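Local coordinates for histidinol-phosphatase (Listeria monocytogenes str. 4b H7858, PDB 3DCP), which probably hydrolyses L-histidinol phosphate to L-histidinol and phosphate, a late step of histidine biosynthesis, at a metal centre in a PHP-type barrel, at residues Thr115-Leu120 with Pro176-His181; Lys2-Thr7 with Phe253-Asp258. All coordinates share one frame; numbering follows the deposited sequence.

Interaction 1 (Thr115-Leu120 with Pro176-His181). With FE (Fe (III) ion), chain E.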
ATOM      1  N   THR A 115     -11.444  -2.618  13.477  1.00 27.37           N
ATOM      2  CA  THR A 115     -11.298  -2.553  12.029  1.00 26.71           C
ATOM      3  C   THR A 115     -12.110  -3.617  11.311  1.00 27.27           C
ATOM      4  O   THR A 115     -12.475  -4.637  11.895  1.00 26.34           O
ATOM      5  CB  THR A 115      -9.826  -2.694  11.625  1.00 26.98           C
ATOM      6  OG1 THR A 115      -9.384  -4.033  11.875  1.00 24.18           O
ATOM      7  CG2 THR A 115      -8.978  -1.726  12.424  1.00 25.44           C
ATOM      8  N   ASP A 116     -12.345  -3.389  10.024  1.00 27.69           N
ATOM      9  CA  ASP A 116     -13.162  -4.280   9.213  1.00 28.15           C
ATOM     10  C   ASP A 116     -12.489  -4.718   7.896  1.00 27.11           C
ATOM     11  O   ASP A 116     -13.023  -5.550   7.163  1.00 26.06           O
ATOM     12  CB  ASP A 116     -14.493  -3.574   8.934  1.00 30.01           C
ATOM     13  CG  ASP A 116     -15.498  -4.467   8.270  1.00 35.69           C
ATOM     14  OD1 ASP A 116     -15.474  -5.682   8.549  1.00 42.39           O
ATOM     15  OD2 ASP A 116     -16.321  -3.952   7.482  1.00 41.43           O
ATOM     16  N   ASP A 117     -11.326  -4.145   7.594  1.00 25.47           N
ATOM     17  CA  ASP A 117     -10.565  -4.489   6.386  1.00 23.45           C
ATOM     18  C   ASP A 117      -9.159  -3.958   6.624  1.00 22.39           C
ATOM     19  O   ASP A 117      -8.911  -3.303   7.634  1.00 21.77           O
ATOM     20  CB  ASP A 117     -11.207  -3.837   5.151  1.00 22.99           C
ATOM     21  CG  ASP A 117     -10.604  -4.313   3.832  1.00 24.26           C
ATOM     22  OD1 ASP A 117      -9.938  -5.368   3.790  1.00 22.53           O
ATOM     23  OD2 ASP A 117     -10.823  -3.627   2.816  1.00 24.59           O
ATOM     24  N   GLY A 118      -8.232  -4.257   5.722  1.00 21.63           N
ATOM     25  CA  GLY A 118      -6.874  -3.788   5.914  1.00 19.51           C
ATOM     26  C   GLY A 118      -5.929  -4.139   4.788  1.00 18.99           C
ATOM     27  O   GLY A 118      -6.201  -5.017   3.973  1.00 18.05           O
ATOM     28  N   VAL A 119      -4.805  -3.434   4.752  1.00 18.80           N
ATOM     29  CA  VAL A 119      -3.772  -3.665   3.758  1.00 17.41           C
ATOM     30  C   VAL A 119      -2.441  -3.627   4.493  1.00 17.43           C
ATOM     31  O   VAL A 119      -2.243  -2.786   5.377  1.00 18.20           O
ATOM     32  CB  VAL A 119      -3.768  -2.558   2.672  1.00 17.81           C
ATOM     33  CG1 VAL A 119      -2.652  -2.815   1.668  1.00 16.69           C
ATOM     34  CG2 VAL A 119      -5.122  -2.511   1.959  1.00 16.97           C
ATOM     35  N   LEU A 120      -1.546  -4.549   4.149  1.00 16.82           N
ATOM     36  CA  LEU A 120      -0.215  -4.596   4.747  1.00 17.38           C
ATOM     37  C   LEU A 120       0.735  -4.162   3.635  1.00 17.17           C
ATOM     38  O   LEU A 120       0.805  -4.816   2.596  1.00 17.15           O
ATOM     39  CB  LEU A 120       0.124  -6.017   5.182  1.00 16.71           C
ATOM     40  CG  LEU A 120       0.976  -6.258   6.434  1.00 20.78           C
ATOM     41  CD1 LEU A 120       1.743  -7.576   6.262  1.00 20.41           C
ATOM     42  CD2 LEU A 120       1.932  -5.115   6.685  1.00 21.06           C
ATOM     43  N   PRO A 176      -3.507  -7.857   8.318  1.00 18.15           N
ATOM     44  CA  PRO A 176      -4.224  -7.687   7.055  1.00 17.21           C
ATOM     45  C   PRO A 176      -3.948  -8.896   6.167  1.00 17.67           C
ATOM     46  O   PRO A 176      -2.903  -9.540   6.290  1.00 17.11           O
ATOM     47  CB  PRO A 176      -3.611  -6.405   6.482  1.00 17.99           C
ATOM     48  CG  PRO A 176      -3.291  -5.614   7.714  1.00 17.80           C
ATOM     49  CD  PRO A 176      -2.686  -6.672   8.626  1.00 17.41           C
ATOM     50  N   ARG A 177      -4.892  -9.230   5.300  1.00 18.17           N
ATOM     51  CA  ARG A 177      -4.699 -10.353   4.393  1.00 19.75           C
ATOM     52  C   ARG A 177      -4.573  -9.883   2.941  1.00 19.79           C
ATOM     53  O   ARG A 177      -4.511 -10.693   2.020  1.00 19.29           O
ATOM     54  CB  ARG A 177      -5.837 -11.361   4.546  1.00 20.05           C
ATOM     55  CG  ARG A 177      -5.727 -12.145   5.843  1.00 22.64           C
ATOM     56  CD  ARG A 177      -6.884 -13.092   6.053  1.00 25.55           C
ATOM     57  NE  ARG A 177      -6.785 -13.749   7.355  1.00 28.98           N
ATOM     58  CZ  ARG A 177      -7.739 -14.508   7.882  1.00 28.31           C
ATOM     59  NH1 ARG A 177      -8.866 -14.709   7.213  1.00 27.16           N
ATOM     60  NH2 ARG A 177      -7.571 -15.056   9.076  1.00 28.53           N
ATOM     61  N   ARG A 178      -4.545  -8.569   2.742  1.00 19.58           N
ATOM     62  CA  ARG A 178      -4.371  -8.025   1.400  1.00 18.99           C
ATOM     63  C   ARG A 178      -3.034  -7.279   1.354  1.00 19.27           C
ATOM     64  O   ARG A 178      -2.827  -6.316   2.099  1.00 19.22           O
ATOM     65  CB  ARG A 178      -5.532  -7.090   1.032  1.00 18.29           C
ATOM     66  CG  ARG A 178      -5.441  -6.546  -0.400  1.00 18.23           C
ATOM     67  CD  ARG A 178      -6.799  -6.098  -0.966  1.00 16.89           C
ATOM     68  NE  ARG A 178      -7.326  -4.896  -0.329  1.00 15.32           N
ATOM     69  CZ  ARG A 178      -8.212  -4.894   0.667  1.00 18.34           C
ATOM     70  NH1 ARG A 178      -8.685  -6.040   1.147  1.00 15.71           N
ATOM     71  NH2 ARG A 178      -8.632  -3.744   1.176  1.00 14.71           N
HETATM   72  N   MSE A 179      -2.123  -7.751   0.507  1.00 19.23           N
HETATM   73  CA  MSE A 179      -0.791  -7.145   0.386  1.00 19.68           C
HETATM   74  C   MSE A 179      -0.800  -5.917  -0.531  1.00 18.94           C
HETATM   75  O   MSE A 179      -1.179  -6.006  -1.701  1.00 17.91           O
HETATM   76  CB  MSE A 179       0.216  -8.182  -0.136  1.00 20.18           C
HETATM   77  CG  MSE A 179       0.237  -9.497   0.652  1.00 22.77           C
HETATM   78 SE   MSE A 179       0.758  -9.310   2.533  1.00 33.41          SE
HETATM   79  CE  MSE A 179      -1.009  -9.297   3.328  1.00 26.03           C
ATOM     80  N   GLY A 180      -0.361  -4.781   0.007  1.00 18.94           N
ATOM     81  CA  GLY A 180      -0.362  -3.542  -0.759  1.00 17.90           C
ATOM     82  C   GLY A 180       0.648  -3.402  -1.888  1.00 18.13           C
ATOM     83  O   GLY A 180       1.797  -3.822  -1.755  1.00 17.18           O
ATOM     84  N   HIS A 181       0.201  -2.812  -3.000  1.00 18.74           N
ATOM     85  CA  HIS A 181       1.037  -2.523  -4.175  1.00 18.48           C
ATOM     86  C   HIS A 181       2.383  -3.246  -4.173  1.00 18.47           C
ATOM     87  O   HIS A 181       3.412  -2.623  -3.920  1.00 18.87           O
ATOM     88  CB  HIS A 181       1.281  -1.010  -4.245  1.00 19.21           C
ATOM     89  CG  HIS A 181       1.634  -0.396  -2.920  1.00 18.53           C
ATOM     90  ND1 HIS A 181       2.674  -0.853  -2.142  1.00 13.33           N
ATOM     91  CD2 HIS A 181       1.076   0.633  -2.235  1.00 16.66           C
ATOM     92  CE1 HIS A 181       2.748  -0.132  -1.035  1.00 14.91           C
ATOM     93  NE2 HIS A 181       1.789   0.776  -1.068  1.00 15.75           N
TER
HETATM   94 FE    FE E 310       1.211   2.523   0.347  1.00 23.58          FE
HETATM   95  O   HOH W   1      -7.127  -7.403   4.643  1.00 21.06           O
HETATM   96  O   HOH W   2       2.726   3.414  -1.338  1.00 43.32           O
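L120 and M179 form a single beta bridge, their CA atoms 5.1 Å apart. Two backbone bonds hold it: L120 N donates to R178 O at 3.0 Å, and L120 O accepts from G180 N at 2.8 Å. R178 O also receives a CA-H...O contact from V119. Beside the bridge, a salt bridge between R178 and D117 shows how one charge pair can fasten two segments together. The guanidinium meets the carboxylate end-on, NH2 reaching OD2 at 2.7 Å and NH1 reaching OD1 at 3.0 Å, with the two planes turned 43° apart. The arginine chain gets there by bending at chi3 (70°), which swings its end back toward D117. Both groups are shared: OD2 also pairs with S36, while R178 NH1 makes a salt bridge to E220. The carbonyl oxygen of G118 lies over one face of the guanidinium, offset toward its rim, and water 1 joins that oxygen to R177 N. V119 touches the opposite segment with both methyls, CG1 resting 3.4 Å from G180 CA and CG2 lying against NH2 of R178. L120 CB touches both P176 CB and the selenomethionine methyl CE of M179. H181 follows the bridge and carries NE2 to an iron ion, at 2.3 Å, which H123 and E93 also bind, so the contact leads straight into the metal site. Strand 117-127 also pairs with strand 87-95, strand 178-179 with strand 220-224, and helix 152-168 covers L120 and M179; the bridge therefore joins two sheets of the PHP barrel.

Interaction 2 (Lys2-Thr7 with Phe253-Asp258). With FE (Fe (III) ion), chain F.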
ATOM      1  N   LYS A   2     -18.811  -2.936  -7.779  1.00 34.84           N
ATOM      2  CA  LYS A   2     -17.687  -2.023  -7.923  1.00 32.15           C
ATOM      3  C   LYS A   2     -17.130  -1.708  -6.540  1.00 29.78           C
ATOM      4  O   LYS A   2     -17.794  -1.076  -5.720  1.00 28.95           O
ATOM      5  CB  LYS A   2     -18.155  -0.751  -8.628  1.00 32.26           C
ATOM      6  CG  LYS A   2     -17.047   0.090  -9.214  1.00 33.32           C
ATOM      7  CD  LYS A   2     -17.606   1.069 -10.240  1.00 34.91           C
ATOM      8  CE  LYS A   2     -16.529   2.004 -10.767  1.00 35.48           C
ATOM      9  NZ  LYS A   2     -17.088   2.964 -11.758  1.00 34.78           N
ATOM     10  N   ARG A   3     -15.903  -2.150  -6.287  1.00 27.55           N
ATOM     11  CA  ARG A   3     -15.271  -1.958  -4.985  1.00 24.76           C
ATOM     12  C   ARG A   3     -13.884  -1.316  -5.039  1.00 23.58           C
ATOM     13  O   ARG A   3     -13.091  -1.613  -5.936  1.00 23.54           O
ATOM     14  CB  ARG A   3     -15.163  -3.323  -4.287  1.00 24.53           C
ATOM     15  CG  ARG A   3     -14.342  -3.329  -3.017  1.00 23.18           C
ATOM     16  CD  ARG A   3     -14.153  -4.747  -2.489  1.00 23.52           C
ATOM     17  NE  ARG A   3     -13.441  -4.737  -1.213  1.00 22.78           N
ATOM     18  CZ  ARG A   3     -12.934  -5.815  -0.624  1.00 24.08           C
ATOM     19  NH1 ARG A   3     -13.058  -7.007  -1.195  1.00 23.17           N
ATOM     20  NH2 ARG A   3     -12.295  -5.697   0.532  1.00 23.37           N
ATOM     21  N   ASP A   4     -13.598  -0.448  -4.069  1.00 21.36           N
ATOM     22  CA  ASP A   4     -12.280   0.189  -3.939  1.00 21.21           C
ATOM     23  C   ASP A   4     -11.765  -0.187  -2.544  1.00 20.57           C
ATOM     24  O   ASP A   4     -12.341   0.195  -1.522  1.00 20.68           O
ATOM     25  CB  ASP A   4     -12.387   1.715  -4.088  1.00 20.11           C
ATOM     26  CG  ASP A   4     -11.019   2.417  -4.076  1.00 20.54           C
ATOM     27  OD1 ASP A   4     -10.974   3.637  -4.352  1.00 19.64           O
ATOM     28  OD2 ASP A   4      -9.989   1.766  -3.791  1.00 18.64           O
ATOM     29  N   GLY A   5     -10.693  -0.964  -2.499  1.00 20.40           N
ATOM     30  CA  GLY A   5     -10.175  -1.395  -1.212  1.00 20.01           C
ATOM     31  C   GLY A   5      -8.965  -0.634  -0.712  1.00 20.02           C
ATOM     32  O   GLY A   5      -8.216  -1.136   0.126  1.00 20.91           O
ATOM     33  N   HIS A   6      -8.763   0.584  -1.197  1.00 19.73           N
ATOM     34  CA  HIS A   6      -7.591   1.328  -0.763  1.00 18.82           C
ATOM     35  C   HIS A   6      -7.766   2.831  -0.932  1.00 19.13           C
ATOM     36  O   HIS A   6      -7.514   3.378  -2.005  1.00 18.07           O
ATOM     37  CB  HIS A   6      -6.373   0.818  -1.551  1.00 19.32           C
ATOM     38  CG  HIS A   6      -5.054   1.182  -0.953  1.00 18.49           C
ATOM     39  ND1 HIS A   6      -3.900   0.477  -1.220  1.00 18.33           N
ATOM     40  CD2 HIS A   6      -4.693   2.190  -0.122  1.00 16.33           C
ATOM     41  CE1 HIS A   6      -2.886   1.033  -0.581  1.00 18.17           C
ATOM     42  NE2 HIS A   6      -3.343   2.073   0.093  1.00 17.88           N
ATOM     43  N   THR A   7      -8.219   3.501   0.127  1.00 18.69           N
ATOM     44  CA  THR A   7      -8.395   4.951   0.082  1.00 19.68           C
ATOM     45  C   THR A   7      -7.902   5.616   1.365  1.00 19.99           C
ATOM     46  O   THR A   7      -7.797   4.978   2.412  1.00 19.96           O
ATOM     47  CB  THR A   7      -9.863   5.343  -0.121  1.00 19.49           C
ATOM     48  OG1 THR A   7     -10.597   5.061   1.076  1.00 19.21           O
ATOM     49  CG2 THR A   7     -10.466   4.565  -1.299  1.00 17.78           C
ATOM     50  N   PHE A 253      -7.835 -10.312  -6.499  1.00 23.10           N
ATOM     51  CA  PHE A 253      -7.369  -8.938  -6.619  1.00 23.78           C
ATOM     52  C   PHE A 253      -8.507  -8.021  -6.188  1.00 23.38           C
ATOM     53  O   PHE A 253      -9.672  -8.294  -6.461  1.00 24.15           O
ATOM     54  CB  PHE A 253      -7.003  -8.603  -8.075  1.00 23.07           C
ATOM     55  CG  PHE A 253      -5.588  -8.955  -8.449  1.00 24.70           C
ATOM     56  CD1 PHE A 253      -4.526  -8.201  -7.965  1.00 24.79           C
ATOM     57  CD2 PHE A 253      -5.320 -10.033  -9.292  1.00 25.18           C
ATOM     58  CE1 PHE A 253      -3.215  -8.509  -8.308  1.00 25.71           C
ATOM     59  CE2 PHE A 253      -4.016 -10.352  -9.643  1.00 25.52           C
ATOM     60  CZ  PHE A 253      -2.958  -9.587  -9.150  1.00 25.15           C
ATOM     61  N   VAL A 254      -8.166  -6.948  -5.486  1.00 22.52           N
ATOM     62  CA  VAL A 254      -9.165  -5.965  -5.101  1.00 20.26           C
ATOM     63  C   VAL A 254      -8.655  -4.625  -5.606  1.00 20.00           C
ATOM     64  O   VAL A 254      -7.548  -4.208  -5.267  1.00 17.97           O
ATOM     65  CB  VAL A 254      -9.350  -5.864  -3.579  1.00 20.64           C
ATOM     66  CG1 VAL A 254     -10.408  -4.814  -3.265  1.00 18.55           C
ATOM     67  CG2 VAL A 254      -9.747  -7.220  -3.010  1.00 18.39           C
ATOM     68  N   TYR A 255      -9.455  -3.971  -6.440  1.00 19.99           N
ATOM     69  CA  TYR A 255      -9.094  -2.668  -6.981  1.00 19.74           C
ATOM     70  C   TYR A 255      -8.755  -1.697  -5.861  1.00 19.60           C
ATOM     71  O   TYR A 255      -9.474  -1.607  -4.865  1.00 20.40           O
ATOM     72  CB  TYR A 255     -10.254  -2.101  -7.795  1.00 19.55           C
ATOM     73  CG  TYR A 255     -10.131  -0.622  -8.097  1.00 18.66           C
ATOM     74  CD1 TYR A 255      -9.263  -0.162  -9.092  1.00 17.53           C
ATOM     75  CD2 TYR A 255     -10.899   0.316  -7.398  1.00 17.16           C
ATOM     76  CE1 TYR A 255      -9.164   1.194  -9.392  1.00 18.34           C
ATOM     77  CE2 TYR A 255     -10.809   1.679  -7.687  1.00 17.14           C
ATOM     78  CZ  TYR A 255      -9.940   2.108  -8.688  1.00 18.27           C
ATOM     79  OH  TYR A 255      -9.851   3.448  -8.985  1.00 17.46           O
ATOM     80  N   GLY A 256      -7.660  -0.965  -6.042  1.00 19.45           N
ATOM     81  CA  GLY A 256      -7.237   0.013  -5.058  1.00 19.66           C
ATOM     82  C   GLY A 256      -6.798   1.282  -5.764  1.00 20.10           C
ATOM     83  O   GLY A 256      -5.818   1.271  -6.518  1.00 19.77           O
ATOM     84  N   SER A 257      -7.535   2.367  -5.539  1.00 19.73           N
ATOM     85  CA  SER A 257      -7.231   3.651  -6.163  1.00 19.01           C
ATOM     86  C   SER A 257      -6.154   4.390  -5.380  1.00 19.17           C
ATOM     87  O   SER A 257      -5.522   5.315  -5.890  1.00 17.90           O
ATOM     88  CB  SER A 257      -8.480   4.527  -6.194  1.00 20.14           C
ATOM     89  OG  SER A 257      -8.811   4.971  -4.883  1.00 20.07           O
ATOM     90  N   ASP A 258      -5.967   3.995  -4.127  1.00 18.83           N
ATOM     91  CA  ASP A 258      -4.995   4.651  -3.260  1.00 19.26           C
ATOM     92  C   ASP A 258      -5.266   6.162  -3.254  1.00 19.75           C
ATOM     93  O   ASP A 258      -4.336   6.971  -3.233  1.00 20.46           O
ATOM     94  CB  ASP A 258      -3.574   4.387  -3.761  1.00 18.57           C
ATOM     95  CG  ASP A 258      -2.578   4.231  -2.621  1.00 19.86           C
ATOM     96  OD1 ASP A 258      -2.800   4.830  -1.552  1.00 15.61           O
ATOM     97  OD2 ASP A 258      -1.571   3.519  -2.799  1.00 19.11           O
TER
HETATM   98 FE    FE F 311      -2.068   3.868   0.467  1.00 22.43          FE
HETATM   99  O   HOH W   3     -12.241  -4.815  -6.956  1.00 28.11           O
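H6 and D258 bind the same iron ion at the metal centre of this PHP domain, a family related to the TIM barrels. H6 NE2 lies 2.2 Å from the metal and D258 OD1 2.4 Å; the side chains run side by side, pointing the same way, with the carboxylate carbon over one face of the imidazole near its rim. E93 and H8 complete the protein ligands of this ion, and N224 holds the other oxygen of D258. One step back, D258 N makes a weak bond to H6 O, and H6 CB packs on G256 CA. Further out, G5 N donates to Y255 O at 2.7 Å, tying together strands whose directions differ by 65°. Beyond this bond R3 spreads its guanidinium over V254, CG1 lying against one face at 3.6 Å above the plane, while the carbonyl oxygen of R3 meets the edge of the Y255 ring. D4 ties H6 and S257 together, next to the ligands H6 and D258. Its extended first torsion (chi1 -175°) carries the carboxylate across to S257, whose OG donates to OD1 at 2.6 Å on the syn lone pair. The other oxygen, OD2, is gripped twice: H6 N, closing an Asx turn, and S257 N reach it from opposite faces of the carboxylate plane, each at 3.1 Å.

Overall arrangement
From the N terminus, the chain enters through strand 3-7, which pairs early with strand 34-40 and meets 253-258 only near the C-terminal end, so interaction 2 closes a loop of 245 intervening residues. Interaction 1 is nested inside it, closing a shorter loop of 55 residues that is rich in helix. Both contacts join the mixed sheet, through its strands 3-7 and 117-127, to the three-stranded parallel sheet, through its edge strands 253-256 and 178-179; together they illustrate how a barrel is closed from two sheets. Their centres lie about 11 Å apart. They also touch directly: R178 NH2 probably donates to G5 O, and R178 CD packs on V254 CB.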